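Local coordinates for protein peroxinectin A (Dictyostelium discoideum, PDB 6ERC) that uses hydrogen peroxide at a bound heme to oxidise phenolic donors, with peroxidase activity also toward iodide and thiocyanate, at residues Asn294-His305 with Asn383-Ile392; Val341-Ile349 with Thr497-Val508. All coordinates share one frame; numbering follows the deposited sequence.

Contact 1 (Asn294-His305 with Asn383-Ile392); sequences NEFTTTAFRFGH and NLQRNRDHGI. With HEM (protoporphyrin IX containing Fe), chain F.
The proximal heme wall is built here, where Arg302 and His305 meet Asn383. The amide oxygen of Asn383 takes a bond from the guanidinium: Arg302 NH1 to Asn383 OD1 is 2.7 Å. The oxygen lies in the guanidinium plane, yet the amide plane stands 83° from it. Arg302 NE bonds to Thr297 O, which also helps fix the rotation of the group. His305 NE2 binds the heme iron at 2.3 Å, so His305 is the proximal ligand of this animal heme peroxidase. Arg302 and Arg386 both reach one heme propionate. Arg386 NH2 meets HEM O2A at 2.8 Å on a nearly straight bond (170°), and Arg386 NE bonds to O1A. Bends at chi2 and chi3 turn the Arg386 chain to that carboxylate. Its NH1 is held by Thr119.

Farther from the iron, helices 294-300 and 383-390 run roughly antiparallel. Thr299 OG1 donates to Asn387 OD1 (2.7 Å), nearly along the C=O axis. His390 ND1 donates to a lone pair of Asn294 OD1 at 2.7 Å, while His390 NE2 bonds to Thr119. Ile392 lays CG1 against Thr298 CG2, 4.0 Å away.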
loop_
_atom_site.group_PDB
_atom_site.type_symbol
_atom_site.label_atom_id
_atom_site.label_comp_id
_atom_site.label_asym_id
_atom_site.label_seq_id
_atom_site.Cartn_x
_atom_site.Cartn_y
_atom_site.Cartn_z
ATOM N N ASN A 294 5.925 -2.068 -12.358
ATOM C CA ASN A 294 4.567 -2.576 -12.491
ATOM C C ASN A 294 4.370 -3.853 -11.688
ATOM O O ASN A 294 3.289 -4.075 -11.130
ATOM C CB ASN A 294 4.247 -2.819 -13.965
ATOM C CG ASN A 294 2.777 -2.678 -14.270
ATOM O OD1 ASN A 294 1.933 -3.300 -13.623
ATOM N ND2 ASN A 294 2.456 -1.842 -15.251
ATOM N N GLU A 295 5.401 -4.693 -11.605
ATOM C CA GLU A 295 5.277 -5.945 -10.871
ATOM C C GLU A 295 5.271 -5.713 -9.367
ATOM O O GLU A 295 4.641 -6.477 -8.628
ATOM C CB GLU A 295 6.411 -6.897 -11.250
ATOM C CG GLU A 295 6.463 -7.269 -12.728
ATOM C CD GLU A 295 7.101 -6.187 -13.586
ATOM O OE1 GLU A 295 7.329 -5.072 -13.071
ATOM O OE2 GLU A 295 7.377 -6.456 -14.775
ATOM N N PHE A 296 5.964 -4.672 -8.899
ATOM C CA PHE A 296 6.021 -4.388 -7.468
ATOM C C PHE A 296 4.636 -4.071 -6.922
ATOM O O PHE A 296 4.145 -4.738 -6.004
ATOM C CB PHE A 296 6.984 -3.226 -7.208
ATOM C CG PHE A 296 7.000 -2.750 -5.776
ATOM C CD1 PHE A 296 7.792 -3.379 -4.828
ATOM C CD2 PHE A 296 6.235 -1.662 -5.383
ATOM C CE1 PHE A 296 7.811 -2.940 -3.512
ATOM C CE2 PHE A 296 6.254 -1.217 -4.066
ATOM C CZ PHE A 296 7.042 -1.858 -3.133
ATOM N N THR A 297 3.984 -3.053 -7.481
ATOM C CA THR A 297 2.699 -2.623 -6.948
ATOM C C THR A 297 1.569 -3.563 -7.347
ATOM O O THR A 297 0.638 -3.773 -6.561
ATOM C CB THR A 297 2.394 -1.194 -7.409
ATOM O OG1 THR A 297 1.228 -0.712 -6.735
ATOM C CG2 THR A 297 2.165 -1.125 -8.911
ATOM N N THR A 298 1.631 -4.145 -8.545
ATOM C CA THR A 298 0.541 -4.992 -9.015
ATOM C C THR A 298 0.600 -6.388 -8.406
ATOM O O THR A 298 -0.443 -6.976 -8.102
ATOM C CB THR A 298 0.572 -5.089 -10.541
ATOM O OG1 THR A 298 0.662 -3.775 -11.108
ATOM C CG2 THR A 298 -0.684 -5.775 -11.058
ATOM N N THR A 299 1.804 -6.935 -8.215
ATOM C CA THR A 299 1.960 -8.343 -7.855
ATOM C C THR A 299 2.630 -8.519 -6.499
ATOM O O THR A 299 1.982 -8.986 -5.560
ATOM C CB THR A 299 2.744 -9.065 -8.953
ATOM O OG1 THR A 299 2.225 -8.697 -10.239
ATOM C CG2 THR A 299 2.641 -10.577 -8.779
ATOM N N ALA A 300 3.909 -8.168 -6.364
ATOM C CA ALA A 300 4.675 -8.565 -5.187
ATOM C C ALA A 300 4.112 -7.945 -3.912
ATOM O O ALA A 300 3.786 -8.653 -2.954
ATOM C CB ALA A 300 6.143 -8.179 -5.371
ATOM N N PHE A 301 3.998 -6.620 -3.877
ATOM C CA PHE A 301 3.672 -5.938 -2.632
ATOM C C PHE A 301 2.197 -6.021 -2.262
ATOM O O PHE A 301 1.808 -5.475 -1.224
ATOM C CB PHE A 301 4.095 -4.470 -2.707
ATOM C CG PHE A 301 4.377 -3.861 -1.369
ATOM C CD1 PHE A 301 5.559 -4.138 -0.709
ATOM C CD2 PHE A 301 3.460 -3.017 -0.766
ATOM C CE1 PHE A 301 5.825 -3.583 0.527
ATOM C CE2 PHE A 301 3.722 -2.459 0.470
ATOM C CZ PHE A 301 4.906 -2.742 1.116
ATOM N N ARG A 302 1.368 -6.680 -3.067
ATOM C CA ARG A 302 -0.021 -6.903 -2.682
ATOM C C ARG A 302 -0.181 -8.080 -1.730
ATOM O O ARG A 302 -1.316 -8.437 -1.396
ATOM C CB ARG A 302 -0.890 -7.115 -3.925
ATOM C CG ARG A 302 -0.947 -5.898 -4.833
ATOM C CD ARG A 302 -2.309 -5.727 -5.482
ATOM N NE ARG A 302 -2.332 -4.562 -6.361
ATOM C CZ ARG A 302 -3.418 -4.105 -6.976
ATOM N NH1 ARG A 302 -4.586 -4.712 -6.812
ATOM N NH2 ARG A 302 -3.334 -3.036 -7.757
ATOM N N PHE A 303 0.923 -8.681 -1.281
ATOM C CA PHE A 303 0.852 -9.765 -0.310
ATOM C C PHE A 303 0.117 -9.362 0.959
ATOM O O PHE A 303 -0.382 -10.235 1.679
ATOM C CB PHE A 303 2.265 -10.232 0.047
ATOM C CG PHE A 303 3.046 -9.241 0.876
ATOM C CD1 PHE A 303 2.963 -9.256 2.260
ATOM C CD2 PHE A 303 3.864 -8.301 0.272
ATOM C CE1 PHE A 303 3.675 -8.351 3.023
ATOM C CE2 PHE A 303 4.581 -7.392 1.036
ATOM C CZ PHE A 303 4.486 -7.420 2.410
ATOM N N GLY A 304 0.044 -8.065 1.258
ATOM C CA GLY A 304 -0.541 -7.633 2.515
ATOM C C GLY A 304 -1.994 -8.025 2.673
ATOM O O GLY A 304 -2.484 -8.169 3.793
ATOM N N HIS A 305 -2.705 -8.204 1.564
ATOM C CA HIS A 305 -4.104 -8.600 1.658
ATOM C C HIS A 305 -4.249 -9.987 2.271
ATOM O O HIS A 305 -5.258 -10.275 2.925
ATOM C CB HIS A 305 -4.732 -8.535 0.274
ATOM C CG HIS A 305 -4.587 -7.195 -0.376
ATOM N ND1 HIS A 305 -4.174 -7.041 -1.682
ATOM C CD2 HIS A 305 -4.775 -5.945 0.109
ATOM C CE1 HIS A 305 -4.127 -5.753 -1.976
ATOM N NE2 HIS A 305 -4.490 -5.067 -0.908
ATOM N N ASN A 383 -7.440 -8.161 -7.483
ATOM C CA ASN A 383 -6.007 -8.312 -7.712
ATOM C C ASN A 383 -5.739 -9.136 -8.965
ATOM O O ASN A 383 -4.930 -8.745 -9.814
ATOM C CB ASN A 383 -5.346 -8.948 -6.492
ATOM C CG ASN A 383 -5.455 -8.078 -5.252
ATOM O OD1 ASN A 383 -5.435 -6.851 -5.337
ATOM N ND2 ASN A 383 -5.576 -8.711 -4.094
ATOM N N LEU A 384 -6.413 -10.282 -9.100
ATOM C CA LEU A 384 -6.253 -11.102 -10.298
ATOM C C LEU A 384 -6.585 -10.305 -11.552
ATOM O O LEU A 384 -5.841 -10.340 -12.539
ATOM C CB LEU A 384 -7.135 -12.346 -10.203
ATOM C CG LEU A 384 -6.523 -13.591 -9.554
ATOM C CD1 LEU A 384 -5.366 -14.135 -10.383
ATOM C CD2 LEU A 384 -6.072 -13.307 -8.134
ATOM N N GLN A 385 -7.700 -9.575 -11.531
ATOM C CA GLN A 385 -8.038 -8.711 -12.658
ATOM C C GLN A 385 -6.910 -7.733 -12.956
ATOM O O GLN A 385 -6.495 -7.580 -14.111
ATOM C CB GLN A 385 -9.329 -7.953 -12.363
ATOM C CG GLN A 385 -10.553 -8.824 -12.340
ATOM C CD GLN A 385 -11.032 -9.197 -13.728
ATOM O OE1 GLN A 385 -11.031 -10.368 -14.101
ATOM N NE2 GLN A 385 -11.448 -8.199 -14.498
ATOM N N ARG A 386 -6.404 -7.056 -11.918
ATOM C CA ARG A 386 -5.387 -6.030 -12.119
ATOM C C ARG A 386 -4.125 -6.619 -12.736
ATOM O O ARG A 386 -3.523 -6.014 -13.630
ATOM C CB ARG A 386 -5.070 -5.344 -10.786
ATOM C CG ARG A 386 -4.302 -4.031 -10.908
ATOM C CD ARG A 386 -5.160 -2.915 -11.485
ATOM N NE ARG A 386 -6.384 -2.699 -10.720
ATOM C CZ ARG A 386 -7.348 -1.853 -11.075
ATOM N NH1 ARG A 386 -7.236 -1.138 -12.187
ATOM N NH2 ARG A 386 -8.430 -1.723 -10.321
ATOM N N ASN A 387 -3.707 -7.799 -12.271
ATOM C CA ASN A 387 -2.559 -8.463 -12.878
ATOM C C ASN A 387 -2.831 -8.793 -14.340
ATOM O O ASN A 387 -1.970 -8.589 -15.204
ATOM C CB ASN A 387 -2.209 -9.730 -12.098
ATOM C CG ASN A 387 -1.618 -9.435 -10.734
ATOM O OD1 ASN A 387 -0.406 -9.291 -10.589
ATOM N ND2 ASN A 387 -2.475 -9.353 -9.725
ATOM N N ARG A 388 -4.027 -9.308 -14.635
ATOM C CA ARG A 388 -4.389 -9.612 -16.014
ATOM C C ARG A 388 -4.651 -8.343 -16.811
ATOM O O ARG A 388 -4.438 -8.320 -18.031
ATOM C CB ARG A 388 -5.611 -10.529 -16.033
ATOM C CG ARG A 388 -5.350 -11.884 -15.397
ATOM C CD ARG A 388 -6.628 -12.660 -15.161
ATOM N NE ARG A 388 -6.360 -13.966 -14.569
ATOM C CZ ARG A 388 -7.280 -14.907 -14.378
ATOM N NH1 ARG A 388 -8.539 -14.691 -14.736
ATOM N NH2 ARG A 388 -6.939 -16.067 -13.832
ATOM N N ASP A 389 -5.111 -7.284 -16.143
ATOM C CA ASP A 389 -5.244 -5.982 -16.789
ATOM C C ASP A 389 -3.881 -5.442 -17.206
ATOM O O ASP A 389 -3.710 -4.947 -18.325
ATOM C CB ASP A 389 -5.951 -5.013 -15.840
ATOM C CG ASP A 389 -6.073 -3.608 -16.406
ATOM O OD1 ASP A 389 -5.646 -3.373 -17.555
ATOM O OD2 ASP A 389 -6.606 -2.733 -15.693
ATOM N N HIS A 390 -2.893 -5.537 -16.316
ATOM C CA HIS A 390 -1.560 -5.014 -16.591
ATOM C C HIS A 390 -0.716 -5.950 -17.440
ATOM O O HIS A 390 0.365 -5.547 -17.883
ATOM C CB HIS A 390 -0.816 -4.733 -15.281
ATOM C CG HIS A 390 -1.423 -3.640 -14.456
ATOM N ND1 HIS A 390 -0.736 -3.002 -13.445
ATOM C CD2 HIS A 390 -2.655 -3.078 -14.486
ATOM C CE1 HIS A 390 -1.516 -2.091 -12.893
ATOM N NE2 HIS A 390 -2.686 -2.116 -13.505
ATOM N N GLY A 391 -1.165 -7.179 -17.667
ATOM C CA GLY A 391 -0.399 -8.118 -18.461
ATOM C C GLY A 391 0.787 -8.700 -17.729
ATOM O O GLY A 391 1.849 -8.900 -18.332
ATOM N N ILE A 392 0.643 -8.969 -16.435
ATOM C CA ILE A 392 1.738 -9.590 -15.682
ATOM C C ILE A 392 2.005 -10.978 -16.255
ATOM O O ILE A 392 1.057 -11.774 -16.415
ATOM C CB ILE A 392 1.389 -9.669 -14.181
ATOM C CG1 ILE A 392 1.222 -8.262 -13.590
ATOM C CG2 ILE A 392 2.453 -10.458 -13.407
ATOM C CD1 ILE A 392 2.494 -7.420 -13.565
HETATM C CHA HEM F . -4.323 -1.959 -3.601
HETATM C CHB HEM F . -7.598 -2.423 -0.075
HETATM C CHC HEM F . -4.057 -3.667 3.021
HETATM C CHD HEM F . -0.827 -3.433 -0.580
HETATM C C1A HEM F . -5.517 -2.039 -2.929
HETATM C C2A HEM F . -6.826 -1.908 -3.517
HETATM C C3A HEM F . -7.739 -2.037 -2.550
HETATM C C4A HEM F . -7.028 -2.251 -1.310
HETATM C CMA HEM F . -9.274 -1.966 -2.700
HETATM C CAA HEM F . -7.084 -1.675 -5.015
HETATM C CBA HEM F . -7.737 -2.941 -5.551
HETATM C CGA HEM F . -7.512 -3.045 -7.036
HETATM O O1A HEM F . -6.335 -3.164 -7.466
HETATM O O2A HEM F . -8.513 -3.022 -7.795
HETATM C C1B HEM F . -6.915 -2.778 1.064
HETATM C C2B HEM F . -7.514 -2.958 2.363
HETATM C C3B HEM F . -6.542 -3.297 3.226
HETATM C C4B HEM F . -5.292 -3.345 2.492
HETATM C CMB HEM F . -9.023 -2.762 2.616
HETATM C CAB HEM F . -6.630 -3.612 4.737
HETATM C CBB HEM F . -7.784 -3.655 5.410
HETATM C C1C HEM F . -2.871 -3.724 2.323
HETATM C C2C HEM F . -1.568 -4.077 2.862
HETATM C C3C HEM F . -0.671 -4.009 1.855
HETATM C C4C HEM F . -1.390 -3.612 0.665
HETATM C CMC HEM F . -1.377 -4.456 4.346
HETATM C CAC HEM F . 0.858 -4.267 1.789
HETATM C CBC HEM F . 1.637 -4.621 2.813
HETATM C C1D HEM F . -1.484 -2.973 -1.696
HETATM C C2D HEM F . -0.870 -2.634 -2.959
HETATM C C3D HEM F . -1.842 -2.239 -3.787
HETATM C C4D HEM F . -3.096 -2.294 -3.078
HETATM C CMD HEM F . 0.636 -2.752 -3.267
HETATM C CAD HEM F . -1.702 -1.756 -5.242
HETATM C CBD HEM F . -1.243 -0.305 -5.143
HETATM C CGD HEM F . -1.811 0.526 -6.269
HETATM O O1D HEM F . -2.963 1.011 -6.128
HETATM O O2D HEM F . -1.124 0.718 -7.304
HETATM N NA HEM F . -5.675 -2.247 -1.576
HETATM N NB HEM F . -5.560 -3.021 1.175
HETATM N NC HEM F . -2.721 -3.446 0.982
HETATM N ND HEM F . -2.841 -2.752 -1.804
HETATM FE FE HEM F . -4.173 -2.831 -0.320
#

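Contact 2 (Val341-Ile349 with Thr497-Val508); sequences VEPLIRGLI and TTSNIGYVQPNV
Arg346 and Glu342, on one side of helix 342-350, hold the irregular loop that follows helix 490-497. The contact joins a mid-chain helix of the animal heme peroxidase fold to a loop near the C-terminus. It lies away from the heme.

Arg346 runs extended from CG to NE and carries its guanidinium to two successive carbonyls of the loop. Arg346 NH2 meets Asn500 O at 2.7 Å, and that oxygen sits at the guanidinium edge, close to its plane. Arg346 NE bonds to Ile501 O, also at 2.7 Å. This second bond is more bent (131° at the hydrogen), and NE stands above the carbonyl plane. Two bonds thus limit how the guanidinium can turn. Its NH1 has a weak bond to Tyr315 O. Glu342 bends at chi2 and points OE2 at the loop backbone. Ser499 N donates to Glu342 OE2 in a weak bond of 3.3 Å. The same carboxylate oxygen forms a salt bridge with Arg229, which also bonds to Thr497 O.

The apolar contacts lie between and beyond these bonds. Ile501 has CG1 anti to its backbone N (chi1 -173°), which, with a bend at chi2, carries CD1 to the helix. There CD1 touches Ile345 CB at 3.9 Å and also packs on Arg346 CG, while it lies over one face of the guanidinium. Farther along the helix, Ile349 spreads its branches. CD1 meets both methyls of Val504, each at 4.1 Å, and CG2 packs on Val508 CB at 3.7 Å. Val508 also touches Met71 of helix 70-80.

At this end the Gln505 and Ile349 side chains lie alongside each other, pointing opposite ways. Gln505 NE2 donates to Ile349 O at 2.7 Å; the oxygen is in the amide plane and the bond is nearly straight (168° at the hydrogen).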
loop_
_atom_site.group_PDB
_atom_site.type_symbol
_atom_site.label_atom_id
_atom_site.label_comp_id
_atom_site.label_asym_id
_atom_site.label_seq_id
_atom_site.Cartn_x
_atom_site.Cartn_y
_atom_site.Cartn_z
ATOM N N VAL A 341 -7.371 7.651 18.917
ATOM C CA VAL A 341 -6.536 6.655 18.254
ATOM C C VAL A 341 -5.896 5.683 19.236
ATOM O O VAL A 341 -5.514 4.576 18.835
ATOM C CB VAL A 341 -5.427 7.321 17.419
ATOM C CG1 VAL A 341 -6.023 8.227 16.351
ATOM C CG2 VAL A 341 -4.465 8.100 18.311
ATOM N N GLU A 342 -5.761 6.058 20.506
ATOM C CA GLU A 342 -5.028 5.219 21.453
ATOM C C GLU A 342 -5.591 3.809 21.545
ATOM O O GLU A 342 -4.799 2.850 21.537
ATOM C CB GLU A 342 -5.002 5.890 22.833
ATOM C CG GLU A 342 -4.046 7.067 22.940
ATOM C CD GLU A 342 -4.565 8.317 22.255
ATOM O OE1 GLU A 342 -5.772 8.372 21.936
ATOM O OE2 GLU A 342 -3.764 9.251 22.040
ATOM N N PRO A 343 -6.907 3.599 21.642
ATOM C CA PRO A 343 -7.409 2.215 21.724
ATOM C C PRO A 343 -7.059 1.371 20.509
ATOM O O PRO A 343 -6.804 0.169 20.648
ATOM C CB PRO A 343 -8.927 2.403 21.871
ATOM C CG PRO A 343 -9.098 3.793 22.378
ATOM C CD PRO A 343 -7.992 4.586 21.767
ATOM N N LEU A 344 -7.048 1.966 19.316
ATOM C CA LEU A 344 -6.616 1.238 18.129
ATOM C C LEU A 344 -5.138 0.890 18.212
ATOM O O LEU A 344 -4.753 -0.270 18.022
ATOM C CB LEU A 344 -6.897 2.063 16.875
ATOM C CG LEU A 344 -8.361 2.146 16.445
ATOM C CD1 LEU A 344 -8.549 3.284 15.460
ATOM C CD2 LEU A 344 -8.812 0.825 15.831
ATOM N N ILE A 345 -4.292 1.886 18.491
ATOM C CA ILE A 345 -2.851 1.653 18.535
ATOM C C ILE A 345 -2.535 0.484 19.454
ATOM O O ILE A 345 -1.721 -0.385 19.123
ATOM C CB ILE A 345 -2.109 2.928 18.979
ATOM C CG1 ILE A 345 -2.400 4.102 18.034
ATOM C CG2 ILE A 345 -0.606 2.668 19.064
ATOM C CD1 ILE A 345 -1.911 3.911 16.615
ATOM N N ARG A 346 -3.169 0.442 20.627
ATOM C CA ARG A 346 -2.902 -0.646 21.560
ATOM C C ARG A 346 -3.217 -1.993 20.926
ATOM O O ARG A 346 -2.448 -2.949 21.068
ATOM C CB ARG A 346 -3.711 -0.456 22.843
ATOM C CG ARG A 346 -3.271 0.719 23.701
ATOM C CD ARG A 346 -3.956 0.700 25.063
ATOM N NE ARG A 346 -3.805 1.967 25.781
ATOM C CZ ARG A 346 -4.670 2.977 25.730
ATOM N NH1 ARG A 346 -5.770 2.892 24.995
ATOM N NH2 ARG A 346 -4.435 4.083 26.419
ATOM N N GLY A 347 -4.342 -2.086 20.215
ATOM C CA GLY A 347 -4.688 -3.336 19.561
ATOM C C GLY A 347 -3.744 -3.684 18.425
ATOM O O GLY A 347 -3.366 -4.846 18.255
ATOM N N LEU A 348 -3.345 -2.684 17.637
ATOM C CA LEU A 348 -2.522 -2.949 16.461
ATOM C C LEU A 348 -1.169 -3.541 16.841
ATOM O O LEU A 348 -0.638 -4.399 16.126
ATOM C CB LEU A 348 -2.328 -1.664 15.657
ATOM C CG LEU A 348 -3.566 -1.058 14.997
ATOM C CD1 LEU A 348 -3.201 0.271 14.357
ATOM C CD2 LEU A 348 -4.163 -2.000 13.964
ATOM N N ILE A 349 -0.588 -3.088 17.955
ATOM C CA ILE A 349 0.757 -3.521 18.321
ATOM C C ILE A 349 0.770 -4.821 19.117
ATOM O O ILE A 349 1.829 -5.455 19.227
ATOM C CB ILE A 349 1.499 -2.431 19.121
ATOM C CG1 ILE A 349 0.833 -2.192 20.484
ATOM C CG2 ILE A 349 1.563 -1.140 18.316
ATOM C CD1 ILE A 349 1.627 -1.282 21.408
ATOM N N THR A 497 3.385 10.886 20.677
ATOM C CA THR A 497 2.183 11.425 20.056
ATOM C C THR A 497 0.895 10.910 20.685
ATOM O O THR A 497 -0.188 11.223 20.184
ATOM C CB THR A 497 2.185 11.103 18.563
ATOM O OG1 THR A 497 2.303 9.687 18.385
ATOM C CG2 THR A 497 3.344 11.793 17.864
ATOM N N THR A 498 0.977 10.140 21.766
ATOM C CA THR A 498 -0.200 9.542 22.375
ATOM C C THR A 498 -0.274 9.899 23.852
ATOM O O THR A 498 0.716 10.297 24.470
ATOM C CB THR A 498 -0.201 8.016 22.220
ATOM O OG1 THR A 498 1.037 7.482 22.706
ATOM C CG2 THR A 498 -0.386 7.633 20.765
ATOM N N SER A 499 -1.470 9.739 24.408
ATOM C CA SER A 499 -1.743 10.025 25.810
ATOM C C SER A 499 -1.992 8.715 26.547
ATOM O O SER A 499 -2.917 7.972 26.201
ATOM C CB SER A 499 -2.950 10.954 25.945
ATOM O OG SER A 499 -3.338 11.094 27.301
ATOM N N ASN A 500 -1.168 8.438 27.557
ATOM C CA ASN A 500 -1.308 7.246 28.395
ATOM C C ASN A 500 -1.504 5.993 27.544
ATOM O O ASN A 500 -2.418 5.196 27.764
ATOM C CB ASN A 500 -2.459 7.412 29.390
ATOM C CG ASN A 500 -2.256 8.584 30.328
ATOM O OD1 ASN A 500 -3.121 9.453 30.448
ATOM N ND2 ASN A 500 -1.110 8.615 30.999
ATOM N N ILE A 501 -0.617 5.817 26.563
ATOM C CA ILE A 501 -0.764 4.710 25.627
ATOM C C ILE A 501 -0.551 3.371 26.321
ATOM O O ILE A 501 -1.089 2.345 25.882
ATOM C CB ILE A 501 0.206 4.886 24.442
ATOM C CG1 ILE A 501 -0.051 3.827 23.366
ATOM C CG2 ILE A 501 1.652 4.818 24.915
ATOM C CD1 ILE A 501 -1.400 3.943 22.697
ATOM N N GLY A 502 0.228 3.347 27.396
ATOM C CA GLY A 502 0.570 2.101 28.054
ATOM C C GLY A 502 1.863 1.521 27.520
ATOM O O GLY A 502 2.638 2.176 26.817
ATOM N N TYR A 503 2.095 0.255 27.858
ATOM C CA TYR A 503 3.327 -0.397 27.437
ATOM C C TYR A 503 3.377 -0.539 25.920
ATOM O O TYR A 503 2.392 -0.911 25.275
ATOM C CB TYR A 503 3.475 -1.773 28.080
ATOM C CG TYR A 503 4.670 -2.512 27.524
ATOM C CD1 TYR A 503 5.959 -2.170 27.911
ATOM C CD2 TYR A 503 4.514 -3.524 26.588
ATOM C CE1 TYR A 503 7.059 -2.826 27.396
ATOM C CE2 TYR A 503 5.609 -4.188 26.066
ATOM C CZ TYR A 503 6.879 -3.833 26.474
ATOM O OH TYR A 503 7.973 -4.490 25.959
ATOM N N VAL A 504 4.548 -0.254 25.355
ATOM C CA VAL A 504 4.781 -0.336 23.919
ATOM C C VAL A 504 6.134 -1.000 23.706
ATOM O O VAL A 504 7.160 -0.483 24.165
ATOM C CB VAL A 504 4.754 1.049 23.250
ATOM C CG1 VAL A 504 5.051 0.935 21.761
ATOM C CG2 VAL A 504 3.411 1.719 23.477
ATOM N N GLN A 505 6.141 -2.136 23.009
ATOM C CA GLN A 505 7.384 -2.835 22.736
ATOM C C GLN A 505 8.267 -2.005 21.804
ATOM O O GLN A 505 7.773 -1.155 21.058
ATOM C CB GLN A 505 7.104 -4.208 22.121
ATOM C CG GLN A 505 6.506 -4.188 20.717
ATOM C CD GLN A 505 4.998 -4.313 20.713
ATOM O OE1 GLN A 505 4.318 -3.883 21.645
ATOM N NE2 GLN A 505 4.465 -4.916 19.657
ATOM N N PRO A 506 9.585 -2.230 21.833
ATOM C CA PRO A 506 10.469 -1.442 20.953
ATOM C C PRO A 506 10.195 -1.652 19.475
ATOM O O PRO A 506 10.210 -0.682 18.706
ATOM C CB PRO A 506 11.874 -1.922 21.351
ATOM C CG PRO A 506 11.667 -3.232 22.039
ATOM C CD PRO A 506 10.342 -3.136 22.712
ATOM N N ASN A 507 9.950 -2.889 19.051
ATOM C CA ASN A 507 9.623 -3.199 17.660
ATOM C C ASN A 507 8.141 -3.545 17.597
ATOM O O ASN A 507 7.749 -4.685 17.859
ATOM C CB ASN A 507 10.479 -4.343 17.133
ATOM C CG ASN A 507 10.232 -4.622 15.664
ATOM O OD1 ASN A 507 9.631 -3.811 14.958
ATOM N ND2 ASN A 507 10.702 -5.769 15.194
ATOM N N VAL A 508 7.316 -2.556 17.239
ATOM C CA VAL A 508 5.869 -2.759 17.198
ATOM C C VAL A 508 5.421 -3.578 15.999
ATOM O O VAL A 508 4.212 -3.752 15.801
ATOM C CB VAL A 508 5.122 -1.409 17.200
ATOM C CG1 VAL A 508 5.404 -0.656 18.485
ATOM C CG2 VAL A 508 5.502 -0.570 15.987
#

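Contact 1 is wholly buried and includes the proximal side of the heme. Contact 2 is only partly buried, with several loop residues at the surface. Their centres are 32 Å apart, on opposite sides of the chain centre, and they share no helix. Contact 1 sets helix 294-300 and the residues after it, to the iron ligand, against helix 379-390. Its bonds run mainly between side chains, and its arginines serve a bound carboxylate. Contact 2 joins a helix to an irregular loop. Its arginine and glutamine bind backbone carbonyls, and isoleucine and valine packing takes a larger share. The segments alternate along the chain: 341-349 falls between the two parts of contact 1, and 383-392 between those of contact 2.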